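Glycosyl hydrolase, family 38 (Enterococcus faecalis, PDB 5KBP) probably hydrolyses alpha-mannosidic linkages in carbohydrates, as a metal-dependent alpha-mannosidase. Local coordinates at residues E571-K576 and R628-R633; D128-M133 and Y294-T299; F562-D567 and A635-T640. One frame throughout, in Å; residues are numbered along the deposited sequence.

Contact 1 (E571-K576 and R628-R633); sequences EYIFFK and REFRER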
loop_
_atom_site.group_PDB
_atom_site.type_symbol
_atom_site.label_atom_id
_atom_site.label_comp_id
_atom_site.label_asym_id
_atom_site.label_seq_id
_atom_site.Cartn_x
_atom_site.Cartn_y
_atom_site.Cartn_z
ATOM N N GLU A 571 -8.366 -20.277 4.681
ATOM C CA GLU A 571 -7.662 -19.817 3.490
ATOM C C GLU A 571 -6.782 -20.901 2.882
ATOM O O GLU A 571 -6.395 -20.784 1.713
ATOM C CB GLU A 571 -6.822 -18.584 3.822
ATOM C CG GLU A 571 -7.620 -17.459 4.465
ATOM C CD GLU A 571 -6.821 -16.180 4.618
ATOM O OE1 GLU A 571 -7.242 -15.142 4.064
ATOM O OE2 GLU A 571 -5.765 -16.213 5.283
ATOM N N TYR A 572 -6.464 -21.950 3.638
ATOM C CA TYR A 572 -5.648 -23.047 3.131
ATOM C C TYR A 572 -6.477 -24.157 2.499
ATOM O O TYR A 572 -6.088 -24.704 1.460
ATOM C CB TYR A 572 -4.805 -23.648 4.259
ATOM C CG TYR A 572 -3.658 -22.791 4.740
ATOM C CD1 TYR A 572 -2.412 -22.862 4.133
ATOM C CD2 TYR A 572 -3.814 -21.931 5.819
ATOM C CE1 TYR A 572 -1.355 -22.088 4.576
ATOM C CE2 TYR A 572 -2.762 -21.154 6.270
ATOM C CZ TYR A 572 -1.534 -21.235 5.645
ATOM O OH TYR A 572 -0.486 -20.462 6.090
ATOM N N ILE A 573 -7.605 -24.512 3.111
ATOM C CA ILE A 573 -8.304 -25.754 2.812
ATOM C C ILE A 573 -9.789 -25.478 2.621
ATOM O O ILE A 573 -10.395 -24.713 3.380
ATOM C CB ILE A 573 -8.087 -26.797 3.931
ATOM C CG1 ILE A 573 -6.590 -27.061 4.126
ATOM C CG2 ILE A 573 -8.822 -28.093 3.617
ATOM C CD1 ILE A 573 -6.275 -28.045 5.224
ATOM N N PHE A 574 -10.370 -26.104 1.600
ATOM C CA PHE A 574 -11.809 -26.101 1.390
ATOM C C PHE A 574 -12.426 -27.307 2.083
ATOM O O PHE A 574 -11.869 -28.408 2.050
ATOM C CB PHE A 574 -12.138 -26.130 -0.106
ATOM C CG PHE A 574 -13.572 -26.482 -0.413
ATOM C CD1 PHE A 574 -14.554 -25.507 -0.412
ATOM C CD2 PHE A 574 -13.934 -27.786 -0.724
ATOM C CE1 PHE A 574 -15.871 -25.823 -0.700
ATOM C CE2 PHE A 574 -15.251 -28.109 -1.013
ATOM C CZ PHE A 574 -16.220 -27.124 -1.001
ATOM N N PHE A 575 -13.584 -27.096 2.708
ATOM C CA PHE A 575 -14.307 -28.192 3.347
ATOM C C PHE A 575 -15.795 -27.884 3.292
ATOM O O PHE A 575 -16.254 -26.921 3.916
ATOM C CB PHE A 575 -13.844 -28.403 4.785
ATOM C CG PHE A 575 -14.506 -29.570 5.464
ATOM C CD1 PHE A 575 -14.070 -30.865 5.229
ATOM C CD2 PHE A 575 -15.568 -29.377 6.332
ATOM C CE1 PHE A 575 -14.678 -31.942 5.847
ATOM C CE2 PHE A 575 -16.181 -30.449 6.955
ATOM C CZ PHE A 575 -15.735 -31.734 6.712
ATOM N N LYS A 576 -16.539 -28.699 2.558
ATOM C CA LYS A 576 -17.981 -28.523 2.456
ATOM C C LYS A 576 -18.656 -29.018 3.730
ATOM O O LYS A 576 -18.299 -30.090 4.234
ATOM C CB LYS A 576 -18.526 -29.284 1.248
ATOM C CG LYS A 576 -20.023 -29.144 1.033
ATOM C CD LYS A 576 -20.502 -30.074 -0.071
ATOM C CE LYS A 576 -20.244 -31.532 0.285
ATOM N NZ LYS A 576 -20.723 -32.460 -0.778
ATOM N N ARG A 628 -11.118 -25.675 16.313
ATOM C CA ARG A 628 -11.531 -27.049 16.073
ATOM C C ARG A 628 -11.102 -27.476 14.677
ATOM O O ARG A 628 -11.242 -26.717 13.713
ATOM C CB ARG A 628 -13.047 -27.192 16.231
ATOM C CG ARG A 628 -13.610 -28.490 15.664
ATOM C CD ARG A 628 -14.661 -29.102 16.578
ATOM N NE ARG A 628 -15.866 -28.284 16.692
ATOM C CZ ARG A 628 -16.860 -28.540 17.537
ATOM N NH1 ARG A 628 -16.790 -29.588 18.346
ATOM N NH2 ARG A 628 -17.922 -27.748 17.578
ATOM N N GLU A 629 -10.555 -28.688 14.578
ATOM C CA GLU A 629 -10.150 -29.227 13.287
ATOM C C GLU A 629 -11.320 -29.188 12.312
ATOM O O GLU A 629 -12.454 -29.520 12.667
ATOM C CB GLU A 629 -9.637 -30.660 13.451
ATOM C CG GLU A 629 -9.040 -31.259 12.187
ATOM N N PHE A 630 -11.035 -28.767 11.076
ATOM C CA PHE A 630 -12.110 -28.472 10.133
ATOM C C PHE A 630 -12.930 -29.710 9.792
ATOM O O PHE A 630 -14.127 -29.596 9.504
ATOM C CB PHE A 630 -11.542 -27.833 8.862
ATOM C CG PHE A 630 -10.570 -28.704 8.116
ATOM C CD1 PHE A 630 -11.012 -29.586 7.142
ATOM C CD2 PHE A 630 -9.212 -28.625 8.372
ATOM C CE1 PHE A 630 -10.120 -30.383 6.450
ATOM C CE2 PHE A 630 -8.315 -29.419 7.684
ATOM C CZ PHE A 630 -8.769 -30.299 6.720
ATOM N N ARG A 631 -12.318 -30.896 9.822
ATOM C CA ARG A 631 -13.059 -32.113 9.510
ATOM C C ARG A 631 -14.087 -32.463 10.578
ATOM O O ARG A 631 -15.054 -33.172 10.277
ATOM C CB ARG A 631 -12.098 -33.286 9.314
ATOM C CG ARG A 631 -11.530 -33.393 7.908
ATOM C CD ARG A 631 -10.819 -34.722 7.702
ATOM N NE ARG A 631 -9.563 -34.796 8.443
ATOM C CZ ARG A 631 -8.858 -35.911 8.607
ATOM N NH1 ARG A 631 -9.289 -37.054 8.091
ATOM N NH2 ARG A 631 -7.724 -35.885 9.293
ATOM N N GLU A 632 -13.909 -31.983 11.809
ATOM C CA GLU A 632 -14.830 -32.259 12.903
ATOM C C GLU A 632 -15.860 -31.151 13.094
ATOM O O GLU A 632 -16.511 -31.092 14.142
ATOM C CB GLU A 632 -14.053 -32.479 14.203
ATOM C CG GLU A 632 -13.005 -33.576 14.126
ATOM C CD GLU A 632 -13.613 -34.963 14.080
ATOM O OE1 GLU A 632 -14.661 -35.176 14.724
ATOM O OE2 GLU A 632 -13.043 -35.841 13.399
ATOM N N ARG A 633 -16.025 -30.275 12.105
ATOM C CA ARG A 633 -16.890 -29.111 12.243
ATOM C C ARG A 633 -18.326 -29.467 11.880
ATOM O O ARG A 633 -18.584 -30.067 10.831
ATOM C CB ARG A 633 -16.379 -27.957 11.380
ATOM C CG ARG A 633 -15.102 -27.344 11.928
ATOM C CD ARG A 633 -14.643 -26.125 11.153
ATOM N NE ARG A 633 -13.515 -25.487 11.824
ATOM C CZ ARG A 633 -12.827 -24.462 11.335
ATOM N NH1 ARG A 633 -13.144 -23.947 10.155
ATOM N NH2 ARG A 633 -11.817 -23.953 12.026
#
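The carbonyl oxygen of Phe630 does two jobs: it accepts the backbone N of Arg633 at 3.3 Å, within a short 3-10 turn, and it lies over one face of the Phe575 ring, displaced toward the rim and 3.4 Å from Phe575 CE2. Arg631 CA covers the same face, sitting 4.2 Å from the centroid of the Phe575 ring in a CH-pi contact. Phe630 then turns an edge toward Phe575, making an offset edge-to-face pair with the ring planes 65° apart. Its chi1 of 61° tucks CG between its own backbone N and carbonyl carbon, and from there the ring reaches Ile573. That residue approaches with both branches: CG2 stands over the Phe630 face in a CH-pi contact, while Ile573 CD1 touches Phe630 CE2 at 3.5 Å. Within 628-633, Arg628 O is held by Arg633 NE at 3.2 Å and more weakly by Arg633 NH2, the NE lying above the carbonyl plane. A salt bridge to Glu756 also holds Arg633 NH2. The aromatic cluster joins two loops of the family 38 C-terminal domain, one from strand 555-566 to 583-584, the other between helix 619-625 and strand 641-653, and Arg633 lies against that helix at Leu620, Glu623 and Gln624.

Contact 2 (D128-M133 and Y294-T299); sequences DTFGNM and YTLANT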
loop_
_atom_site.group_PDB
_atom_site.type_symbol
_atom_site.label_atom_id
_atom_site.label_comp_id
_atom_site.label_asym_id
_atom_site.label_seq_id
_atom_site.Cartn_x
_atom_site.Cartn_y
_atom_site.Cartn_z
ATOM N N ASP A 128 9.314 -24.916 2.502
ATOM C CA ASP A 128 7.907 -24.928 2.883
ATOM C C ASP A 128 6.983 -24.730 1.684
ATOM O O ASP A 128 5.823 -24.345 1.861
ATOM C CB ASP A 128 7.636 -23.856 3.944
ATOM C CG ASP A 128 6.405 -24.153 4.773
ATOM O OD1 ASP A 128 6.039 -25.342 4.885
ATOM O OD2 ASP A 128 5.804 -23.199 5.310
ATOM N N THR A 129 7.468 -24.991 0.472
ATOM C CA THR A 129 6.666 -24.760 -0.722
ATOM C C THR A 129 5.540 -25.784 -0.813
ATOM O O THR A 129 5.768 -26.991 -0.681
ATOM C CB THR A 129 7.542 -24.826 -1.973
ATOM O OG1 THR A 129 8.679 -23.967 -1.809
ATOM C CG2 THR A 129 6.757 -24.381 -3.200
ATOM N N PHE A 130 4.320 -25.298 -1.039
ATOM C CA PHE A 130 3.136 -26.153 -1.134
ATOM C C PHE A 130 3.138 -26.815 -2.507
ATOM O O PHE A 130 2.518 -26.333 -3.456
ATOM C CB PHE A 130 1.862 -25.347 -0.911
ATOM C CG PHE A 130 1.874 -24.510 0.340
ATOM C CD1 PHE A 130 2.587 -24.908 1.461
ATOM C CD2 PHE A 130 1.166 -23.320 0.393
ATOM C CE1 PHE A 130 2.596 -24.133 2.606
ATOM C CE2 PHE A 130 1.169 -22.544 1.535
ATOM C CZ PHE A 130 1.884 -22.950 2.643
ATOM N N GLY A 131 3.843 -27.937 -2.614
ATOM C CA GLY A 131 3.968 -28.618 -3.888
ATOM C C GLY A 131 5.051 -28.014 -4.755
ATOM O O GLY A 131 5.193 -26.789 -4.819
ATOM N N ASN A 132 5.827 -28.859 -5.427
ATOM C CA ASN A 132 6.949 -28.413 -6.237
ATOM C C ASN A 132 6.693 -28.716 -7.708
ATOM O O ASN A 132 6.237 -29.808 -8.058
ATOM C CB ASN A 132 8.250 -29.074 -5.776
ATOM C CG ASN A 132 8.736 -28.529 -4.445
ATOM O OD1 ASN A 132 9.485 -27.554 -4.398
ATOM N ND2 ASN A 132 8.306 -29.155 -3.356
ATOM N N MET A 133 6.993 -27.735 -8.558
ATOM C CA MET A 133 6.764 -27.866 -9.990
ATOM C C MET A 133 7.600 -29.000 -10.575
ATOM O O MET A 133 8.697 -29.306 -10.100
ATOM C CB MET A 133 7.100 -26.552 -10.695
ATOM C CG MET A 133 8.524 -26.087 -10.440
ATOM S SD MET A 133 8.943 -24.513 -11.197
ATOM C CE MET A 133 7.910 -23.396 -10.267
ATOM N N TYR A 294 -4.073 -32.242 3.602
ATOM C CA TYR A 294 -3.184 -31.119 3.871
ATOM C C TYR A 294 -2.252 -30.867 2.695
ATOM O O TYR A 294 -1.061 -30.591 2.866
ATOM C CB TYR A 294 -2.398 -31.348 5.159
ATOM C CG TYR A 294 -3.298 -31.528 6.357
ATOM C CD1 TYR A 294 -3.828 -30.429 7.022
ATOM C CD2 TYR A 294 -3.637 -32.794 6.812
ATOM C CE1 TYR A 294 -4.662 -30.588 8.113
ATOM C CE2 TYR A 294 -4.468 -32.963 7.901
ATOM C CZ TYR A 294 -4.979 -31.857 8.549
ATOM O OH TYR A 294 -5.807 -32.020 9.635
ATOM N N THR A 295 -2.789 -30.957 1.476
ATOM C CA THR A 295 -2.051 -30.505 0.301
ATOM C C THR A 295 -1.924 -28.987 0.282
ATOM O O THR A 295 -0.945 -28.450 -0.250
ATOM C CB THR A 295 -2.747 -30.995 -0.973
ATOM O OG1 THR A 295 -2.871 -32.423 -0.936
ATOM C CG2 THR A 295 -1.961 -30.600 -2.217
ATOM N N LEU A 296 -2.893 -28.288 0.878
ATOM C CA LEU A 296 -3.016 -26.832 0.828
ATOM C C LEU A 296 -3.215 -26.330 -0.597
ATOM O O LEU A 296 -2.906 -25.175 -0.903
ATOM C CB LEU A 296 -1.813 -26.141 1.483
ATOM C CG LEU A 296 -1.455 -26.659 2.877
ATOM C CD1 LEU A 296 -0.310 -25.860 3.478
ATOM C CD2 LEU A 296 -2.671 -26.635 3.794
ATOM N N ALA A 297 -3.742 -27.186 -1.477
ATOM C CA ALA A 297 -3.958 -26.788 -2.863
ATOM C C ALA A 297 -5.079 -25.766 -2.991
ATOM O O ALA A 297 -5.111 -25.004 -3.964
ATOM C CB ALA A 297 -4.270 -28.010 -3.724
ATOM N N ASN A 298 -6.003 -25.728 -2.026
ATOM C CA ASN A 298 -7.100 -24.767 -2.064
ATOM C C ASN A 298 -6.643 -23.330 -1.841
ATOM O O ASN A 298 -7.479 -22.422 -1.887
ATOM C CB ASN A 298 -8.164 -25.144 -1.032
ATOM C CG ASN A 298 -8.878 -26.431 -1.384
ATOM O OD1 ASN A 298 -8.927 -27.366 -0.587
ATOM N ND2 ASN A 298 -9.428 -26.488 -2.591
ATOM N N THR A 299 -5.351 -23.099 -1.599
ATOM C CA THR A 299 -4.843 -21.733 -1.575
ATOM C C THR A 299 -4.944 -21.076 -2.945
ATOM O O THR A 299 -5.002 -19.845 -3.040
ATOM C CB THR A 299 -3.392 -21.715 -1.092
ATOM O OG1 THR A 299 -2.604 -22.596 -1.904
ATOM C CG2 THR A 299 -3.302 -22.157 0.361
#
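Phe130 presents one face of its ring to Leu296 CD1, which stands over it in a CH-pi contact, 3.6 Å from the centroid and 17° off the normal. Phe130 is also the centre of an inverse gamma turn, whose closing bond, Gly131 N to Thr129 O, is weak at 2.9 Å. With chi1 near -51°, CG stays beside the residue's own backbone N, and the ring is carried toward segment 294-299. There a single methyl does most of the touching: Leu296 CD1 comes closest at Phe130 CE1, 3.5 Å, and the CB of Leu296 lies farther off near Phe130 CG. Thr295 O approaches Phe130 CB at 4.2 Å, and no hydrogen bond crosses between the segments. The contact is buried and mainly apolar. It brings the loop after strand 124-126, in the N-terminal domain of the family 38 hydrolases, against the lead-in to helix 304-332, in the alpha-mannosidase middle domain. On the first side, Asp128 is tied by a salt bridge to Arg152. On the second, Leu296 has positive phi (62°) just ahead of a 3-10 turn, and its carbonyl oxygen takes two bonds from one residue: Thr299 N at 3.3 Å and, almost head-on, Thr299 OG1 at 2.8 Å.

Contact 3 (F562-D567 and A635-T640); sequences FEDTGD and AQRSTT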
loop_
_atom_site.group_PDB
_atom_site.type_symbol
_atom_site.label_atom_id
_atom_site.label_comp_id
_atom_site.label_asym_id
_atom_site.label_seq_id
_atom_site.Cartn_x
_atom_site.Cartn_y
_atom_site.Cartn_z
ATOM N N PHE A 562 -23.146 -23.369 -13.343
ATOM C CA PHE A 562 -22.595 -22.808 -12.117
ATOM C C PHE A 562 -23.053 -23.614 -10.909
ATOM O O PHE A 562 -24.196 -24.076 -10.850
ATOM C CB PHE A 562 -23.000 -21.340 -11.965
ATOM C CG PHE A 562 -22.462 -20.456 -13.053
ATOM C CD1 PHE A 562 -21.149 -20.015 -13.016
ATOM C CD2 PHE A 562 -23.263 -20.075 -14.116
ATOM C CE1 PHE A 562 -20.648 -19.206 -14.019
ATOM C CE2 PHE A 562 -22.767 -19.265 -15.120
ATOM C CZ PHE A 562 -21.458 -18.831 -15.072
ATOM N N GLU A 563 -22.147 -23.778 -9.946
ATOM C CA GLU A 563 -22.393 -24.593 -8.765
ATOM C C GLU A 563 -21.828 -23.883 -7.546
ATOM O O GLU A 563 -20.650 -23.512 -7.533
ATOM C CB GLU A 563 -21.755 -25.978 -8.910
ATOM C CG GLU A 563 -21.893 -26.868 -7.687
ATOM C CD GLU A 563 -20.853 -27.970 -7.654
ATOM O OE1 GLU A 563 -19.703 -27.693 -7.251
ATOM O OE2 GLU A 563 -21.181 -29.110 -8.043
ATOM N N ASP A 564 -22.663 -23.698 -6.528
ATOM C CA ASP A 564 -22.254 -23.061 -5.283
ATOM C C ASP A 564 -22.487 -24.021 -4.127
ATOM O O ASP A 564 -23.572 -24.601 -4.001
ATOM C CB ASP A 564 -23.014 -21.755 -5.047
ATOM C CG ASP A 564 -22.565 -21.043 -3.785
ATOM O OD1 ASP A 564 -21.578 -20.279 -3.851
ATOM O OD2 ASP A 564 -23.194 -21.248 -2.726
ATOM N N THR A 565 -21.464 -24.193 -3.295
ATOM C CA THR A 565 -21.553 -24.998 -2.088
ATOM C C THR A 565 -20.993 -24.202 -0.920
ATOM O O THR A 565 -20.306 -23.195 -1.101
ATOM C CB THR A 565 -20.788 -26.326 -2.217
ATOM O OG1 THR A 565 -19.380 -26.066 -2.245
ATOM C CG2 THR A 565 -21.185 -27.059 -3.489
ATOM N N GLY A 566 -21.296 -24.669 0.287
ATOM C CA GLY A 566 -20.729 -24.060 1.469
ATOM C C GLY A 566 -19.262 -24.401 1.639
ATOM O O GLY A 566 -18.737 -25.356 1.067
ATOM N N ASP A 567 -18.582 -23.587 2.443
ATOM C CA ASP A 567 -17.173 -23.821 2.744
ATOM C C ASP A 567 -16.911 -23.326 4.157
ATOM O O ASP A 567 -16.952 -22.118 4.411
ATOM C CB ASP A 567 -16.265 -23.123 1.735
ATOM C CG ASP A 567 -14.792 -23.364 2.012
ATOM O OD1 ASP A 567 -14.471 -24.296 2.777
ATOM O OD2 ASP A 567 -13.953 -22.629 1.452
ATOM N N ALA A 635 -20.852 -27.150 11.690
ATOM C CA ALA A 635 -21.582 -26.019 11.136
ATOM C C ALA A 635 -22.147 -26.359 9.763
ATOM O O ALA A 635 -21.530 -27.086 8.979
ATOM C CB ALA A 635 -20.669 -24.796 11.039
ATOM N N GLN A 636 -23.333 -25.834 9.481
ATOM C CA GLN A 636 -23.985 -25.995 8.194
ATOM C C GLN A 636 -24.287 -24.624 7.602
ATOM O O GLN A 636 -24.122 -23.588 8.252
ATOM C CB GLN A 636 -25.274 -26.816 8.328
ATOM C CG GLN A 636 -25.079 -28.154 9.017
ATOM C CD GLN A 636 -24.102 -29.054 8.283
ATOM O OE1 GLN A 636 -24.008 -29.018 7.057
ATOM N NE2 GLN A 636 -23.369 -29.868 9.034
ATOM N N ARG A 637 -24.732 -24.625 6.349
ATOM C CA ARG A 637 -25.105 -23.378 5.699
ATOM C C ARG A 637 -26.336 -22.786 6.372
ATOM O O ARG A 637 -27.220 -23.512 6.840
ATOM C CB ARG A 637 -25.375 -23.609 4.214
ATOM C CG ARG A 637 -24.284 -24.387 3.498
ATOM C CD ARG A 637 -24.393 -24.225 1.993
ATOM N NE ARG A 637 -24.044 -22.871 1.569
ATOM C CZ ARG A 637 -23.988 -22.475 0.302
ATOM N NH1 ARG A 637 -24.259 -23.331 -0.674
ATOM N NH2 ARG A 637 -23.663 -21.223 0.010
ATOM N N SER A 638 -26.386 -21.458 6.433
ATOM C CA SER A 638 -27.522 -20.785 7.043
ATOM C C SER A 638 -28.796 -21.078 6.261
ATOM O O SER A 638 -28.779 -21.259 5.040
ATOM C CB SER A 638 -27.282 -19.277 7.107
ATOM O OG SER A 638 -28.403 -18.604 7.652
ATOM N N THR A 639 -29.915 -21.139 6.984
ATOM C CA THR A 639 -31.209 -21.315 6.340
ATOM C C THR A 639 -31.749 -20.014 5.763
ATOM O O THR A 639 -32.666 -20.052 4.937
ATOM C CB THR A 639 -32.218 -21.903 7.329
ATOM O OG1 THR A 639 -32.355 -21.028 8.454
ATOM C CG2 THR A 639 -31.752 -23.269 7.811
ATOM N N THR A 640 -31.203 -18.872 6.177
ATOM C CA THR A 640 -31.598 -17.584 5.620
ATOM C C THR A 640 -30.993 -17.431 4.231
ATOM O O THR A 640 -29.771 -17.517 4.066
ATOM C CB THR A 640 -31.143 -16.444 6.529
ATOM O OG1 THR A 640 -31.660 -16.648 7.850
ATOM C CG2 THR A 640 -31.641 -15.107 5.998
#
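Asp564 OD2 receives both terminal nitrogens of Arg637 in a salt bridge. The stronger bond comes from Arg637 NH2, 2.8 Å from Asp564 OD2 with an N-H...O angle of 151°, and it meets the oxygen nearly along its C-O axis; the bond from Arg637 NH1 to the same oxygen is weak at 3.1 Å. OD2 lies at the edge of the guanidinium and near its plane, although the carboxylate itself is turned 39° from that plane. One oxygen thus takes both terminal nitrogens, while Asp564 OD1 is hydrogen-bonded with His672 ND1; the arginine beside it would probably favour the charged form of this buried carboxylate. The aspartate reaches out with CG anti to the backbone N, and the arginine bends at chi3 (70°) to meet it. One face of the guanidinium then lies on the backbone at the end of the strand. Thr565 C and Gly566 N are both under its rim, each 3.4 Å from Arg637 NH1. That nitrogen pair is two donors, so it is packing and not a bond, and the Gly566 N-H goes instead to Asp580 OD2. Arg637 CG and CD pack against Gly566, which has no side chain on this side, with CD 3.7 Å from Gly566 CA. The salt bridge ties a connecting loop to the antiparallel sheet of the family 38 C-terminal domain. Strand 555-566 pairs here with strands 583-584 and 672-679, and Arg637 reaches it from the loop entering strand 641-653, touching His672 of strand 672-679 and Pro613 of strand 601-613 on the way.

From the N terminus, contact 2 comes first: it closes a loop of 160 residues between 128-133 and 294-299, joining the N-terminal and middle domains, and it is complete before the others begin. The chain then passes 562-567 and 571-576, turns through strands 591-597 and 601-613 and helix 619-625, and returns at 628-633 to close contact 1 and at 635-640 to close contact 3. Contact 1 therefore nests within contact 3, both in the C-terminal domain. Segment 571-576 is the common neighbour: Asn298 OD1 probably hydrogen-bonds Phe574 N, and Asp567 OD1 probably Phe575 N. Contacts 2 and 3 do not touch.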